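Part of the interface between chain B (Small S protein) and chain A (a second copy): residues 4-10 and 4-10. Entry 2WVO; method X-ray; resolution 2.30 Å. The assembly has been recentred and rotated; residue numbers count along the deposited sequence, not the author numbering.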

ATOM      1  N   PRO B   4       0.691 -12.721  -7.315  1.00 56.34           N
ATOM      2  CA  PRO B   4       0.158 -11.419  -7.793  1.00 55.26           C
ATOM      3  C   PRO B   4       1.173 -10.564  -8.573  1.00 54.27           C
ATOM      4  O   PRO B   4       0.821 -10.034  -9.623  1.00 53.97           O
ATOM      5  CB  PRO B   4      -0.298 -10.716  -6.503  1.00 55.02           C
ATOM      6  CG  PRO B   4      -0.608 -11.835  -5.561  1.00 55.72           C
ATOM      7  CD  PRO B   4       0.381 -12.939  -5.885  1.00 55.93           C
ATOM      8  N   PHE B   5       2.407 -10.452  -8.075  1.00 53.43           N
ATOM      9  CA  PHE B   5       3.502  -9.765  -8.786  1.00 52.79           C
ATOM     10  C   PHE B   5       3.761 -10.358 -10.185  1.00 52.95           C
ATOM     11  O   PHE B   5       3.944  -9.619 -11.153  1.00 52.22           O
ATOM     12  CB  PHE B   5       4.794  -9.807  -7.961  1.00 51.79           C
ATOM     13  CG  PHE B   5       5.925  -8.973  -8.525  1.00 51.11           C
ATOM     14  CD1 PHE B   5       6.148  -7.671  -8.065  1.00 49.90           C
ATOM     15  CD2 PHE B   5       6.792  -9.498  -9.492  1.00 49.98           C
ATOM     16  CE1 PHE B   5       7.211  -6.898  -8.564  1.00 50.48           C
ATOM     17  CE2 PHE B   5       7.851  -8.732 -10.003  1.00 49.96           C
ATOM     18  CZ  PHE B   5       8.059  -7.426  -9.538  1.00 49.76           C
ATOM     19  N   GLU B   6       3.782 -11.688 -10.269  1.00 53.36           N
ATOM     20  CA  GLU B   6       3.974 -12.396 -11.539  1.00 54.12           C
ATOM     21  C   GLU B   6       2.812 -12.174 -12.509  1.00 53.25           C
ATOM     22  O   GLU B   6       3.017 -12.035 -13.713  1.00 53.05           O
ATOM     23  CB  GLU B   6       4.208 -13.896 -11.297  1.00 54.65           C
ATOM     24  CG  GLU B   6       5.459 -14.208 -10.440  1.00 58.23           C
ATOM     25  CD  GLU B   6       6.748 -13.541 -10.964  1.00 63.90           C
ATOM     26  OE1 GLU B   6       6.962 -13.513 -12.206  1.00 66.41           O
ATOM     27  OE2 GLU B   6       7.557 -13.049 -10.131  1.00 65.30           O
ATOM     28  N   ILE B   7       1.599 -12.118 -11.972  1.00 52.74           N
ATOM     29  CA  ILE B   7       0.418 -11.777 -12.772  1.00 52.72           C
ATOM     30  C   ILE B   7       0.517 -10.371 -13.395  1.00 52.35           C
ATOM     31  O   ILE B   7       0.334 -10.228 -14.603  1.00 52.72           O
ATOM     32  CB  ILE B   7      -0.899 -11.973 -11.979  1.00 52.57           C
ATOM     33  CG1 ILE B   7      -1.033 -13.439 -11.550  1.00 52.75           C
ATOM     34  CG2 ILE B   7      -2.125 -11.527 -12.812  1.00 51.65           C
ATOM     35  CD1 ILE B   7      -1.963 -13.635 -10.371  1.00 54.40           C
ATOM     36  N   VAL B   8       0.843  -9.366 -12.578  1.00 52.05           N
ATOM     37  CA  VAL B   8       1.020  -7.981 -13.039  1.00 51.99           C
ATOM     38  C   VAL B   8       2.169  -7.880 -14.065  1.00 52.33           C
ATOM     39  O   VAL B   8       2.079  -7.108 -15.029  1.00 51.63           O
ATOM     40  CB  VAL B   8       1.237  -6.975 -11.841  1.00 51.95           C
ATOM     41  CG1 VAL B   8       1.510  -5.560 -12.333  1.00 51.28           C
ATOM     42  CG2 VAL B   8       0.038  -6.949 -10.922  1.00 51.55           C
ATOM     43  N   ALA B   9       3.231  -8.665 -13.851  1.00 52.40           N
ATOM     44  CA  ALA B   9       4.373  -8.739 -14.782  1.00 53.00           C
ATOM     45  C   ALA B   9       4.042  -9.321 -16.167  1.00 53.19           C
ATOM     46  O   ALA B   9       4.820  -9.139 -17.110  1.00 54.00           O
ATOM     47  CB  ALA B   9       5.561  -9.506 -14.148  1.00 52.81           C
ATOM     48  N   GLY B  10       2.903 -10.005 -16.291  1.00 53.20           N
ATOM     49  CA  GLY B  10       2.472 -10.598 -17.566  1.00 53.02           C
ATOM     50  C   GLY B  10       1.952  -9.605 -18.603  1.00 52.98           C
ATOM     51  O   GLY B  10       2.280  -8.411 -18.563  1.00 53.28           O
TER
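Chain A (4-10) PFEIVAG

Two copies of one helix can form a compact contact by exchanging a single large side chain, and the segment 4-10 of the Small S protein illustrates the principle well. At its centre the rings of Phe B5 and Phe A5 form an offset stack, with centroids 4.1 Å apart and planes inclined by only 10°. The offset brings CE1 of Phe B5 to 3.4 Å from CE1 of Phe A5, so that each ring places this atom over one face of the other. Neither phenylalanine directs its CA-to-CB bond straight at the partner; both bonds run sideways, and the t rotamer (chi1 -172° in Phe B5, -169° in Phe A5) carries each ring across the gap.

Around this pair the contacts repeat with near symmetry. Val A8, whose CA-to-CB bond points toward chain B, sets CG1 3.7 Å from CE1 of Phe B5, and CG1 of Val B8 lies the same distance from CE1 of Phe A5. Ala A9 extends the apolar surface, its CB 3.7 Å from CE2 of Phe B5; in the reciprocal contact, CB of Ala B9 is 3.8 Å from CE2 of Phe A5. Each aromatic ring is thus held against the other ring, a valine and an alanine, the last two spaced three and four residues beyond the opposing phenylalanine and therefore close to it on the helical surface.

The backbones that present these side chains are helical through at least residue 8 in both chains, each helix having begun earlier in its chain. Their axes approach no closer than 11.6 Å, and their N-to-C directions differ by 122°, a crossing well away from both parallel and antiparallel. So wide a separation leaves room for the stacked rings between the helices. The nearest CA atoms, those of Ala B9 and Ala A9, are still 8.3 Å apart.

Farther out, the rings meet polar backbone atoms. CZ of Phe B5 lies 3.6 Å from N of Ala A9 and 3.4 Å from O of Phe A5; CZ of Phe A5 likewise approaches N of Ala B9 at 3.6 Å. These are packing contacts of a ring carbon with backbone atoms; within the helices, Ala A9 N donates to Phe A5 O at 3.0 Å, and Ala B9 N to Phe B5 O at 2.9 Å. No hydrogen bond joins the two stretches. Glu B6 and Glu A6, exposed and with CA-to-CB bonds directed away, contribute nothing to the 276 Å² buried between the two stretches, both sides summed.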

ATOM      1  N   PRO A   4      10.361   1.043 -10.371  1.00 57.83           N
ATOM      2  CA  PRO A   4      10.480   0.278  -9.115  1.00 56.64           C
ATOM      3  C   PRO A   4      10.102  -1.195  -9.273  1.00 55.29           C
ATOM      4  O   PRO A   4      10.810  -2.052  -8.754  1.00 54.58           O
ATOM      5  CB  PRO A   4       9.510   1.001  -8.166  1.00 56.29           C
ATOM      6  CG  PRO A   4       9.458   2.395  -8.682  1.00 56.83           C
ATOM      7  CD  PRO A   4       9.573   2.278 -10.174  1.00 57.54           C
ATOM      8  N   PHE A   5       9.010  -1.460 -10.000  1.00 54.46           N
ATOM      9  CA  PHE A   5       8.553  -2.808 -10.357  1.00 53.88           C
ATOM     10  C   PHE A   5       9.635  -3.645 -11.068  1.00 53.97           C
ATOM     11  O   PHE A   5       9.846  -4.807 -10.723  1.00 53.30           O
ATOM     12  CB  PHE A   5       7.283  -2.718 -11.229  1.00 53.53           C
ATOM     13  CG  PHE A   5       6.572  -4.038 -11.432  1.00 52.45           C
ATOM     14  CD1 PHE A   5       5.543  -4.428 -10.575  1.00 51.52           C
ATOM     15  CD2 PHE A   5       6.936  -4.896 -12.479  1.00 51.14           C
ATOM     16  CE1 PHE A   5       4.879  -5.646 -10.757  1.00 51.40           C
ATOM     17  CE2 PHE A   5       6.283  -6.119 -12.660  1.00 50.96           C
ATOM     18  CZ  PHE A   5       5.252  -6.490 -11.805  1.00 51.17           C
ATOM     19  N   GLU A   6      10.306  -3.048 -12.053  1.00 54.56           N
ATOM     20  CA  GLU A   6      11.393  -3.707 -12.794  1.00 55.96           C
ATOM     21  C   GLU A   6      12.537  -4.130 -11.875  1.00 54.69           C
ATOM     22  O   GLU A   6      13.039  -5.247 -11.966  1.00 54.44           O
ATOM     23  CB  GLU A   6      11.982  -2.775 -13.859  1.00 56.00           C
ATOM     24  CG  GLU A   6      11.156  -2.528 -15.094  1.00 58.32           C
ATOM     25  CD  GLU A   6      11.898  -1.591 -16.047  1.00 59.55           C
ATOM     26  OE1 GLU A   6      12.956  -2.017 -16.597  1.00 62.56           O
ATOM     27  OE2 GLU A   6      11.443  -0.423 -16.211  1.00 63.43           O
ATOM     28  N   ILE A   7      12.953  -3.207 -11.013  1.00 54.33           N
ATOM     29  CA  ILE A   7      13.988  -3.457  -9.996  1.00 53.99           C
ATOM     30  C   ILE A   7      13.647  -4.645  -9.089  1.00 53.65           C
ATOM     31  O   ILE A   7      14.476  -5.548  -8.917  1.00 53.62           O
ATOM     32  CB  ILE A   7      14.266  -2.181  -9.158  1.00 54.03           C
ATOM     33  CG1 ILE A   7      14.882  -1.106 -10.062  1.00 54.62           C
ATOM     34  CG2 ILE A   7      15.160  -2.490  -7.933  1.00 53.12           C
ATOM     35  CD1 ILE A   7      14.343   0.282  -9.790  1.00 55.94           C
ATOM     36  N   VAL A   8      12.426  -4.655  -8.545  1.00 53.13           N
ATOM     37  CA  VAL A   8      11.956  -5.777  -7.714  1.00 53.19           C
ATOM     38  C   VAL A   8      11.899  -7.111  -8.488  1.00 53.19           C
ATOM     39  O   VAL A   8      12.123  -8.183  -7.908  1.00 53.12           O
ATOM     40  CB  VAL A   8      10.578  -5.485  -7.063  1.00 53.25           C
ATOM     41  CG1 VAL A   8      10.087  -6.688  -6.234  1.00 53.21           C
ATOM     42  CG2 VAL A   8      10.643  -4.230  -6.198  1.00 52.97           C
ATOM     43  N   ALA A   9      11.598  -7.031  -9.788  1.00 52.94           N
ATOM     44  CA  ALA A   9      11.577  -8.197 -10.675  1.00 52.75           C
ATOM     45  C   ALA A   9      12.974  -8.783 -10.953  1.00 52.73           C
ATOM     46  O   ALA A   9      13.079  -9.903 -11.457  1.00 53.12           O
ATOM     47  CB  ALA A   9      10.872  -7.851 -12.000  1.00 52.76           C
ATOM     48  N   GLY A  10      14.032  -8.040 -10.618  1.00 52.16           N
ATOM     49  CA  GLY A  10      15.415  -8.468 -10.894  1.00 51.48           C
ATOM     50  C   GLY A  10      16.019  -9.438  -9.887  1.00 51.09           C
ATOM     51  O   GLY A  10      15.294 -10.163  -9.198  1.00 51.18           O
TER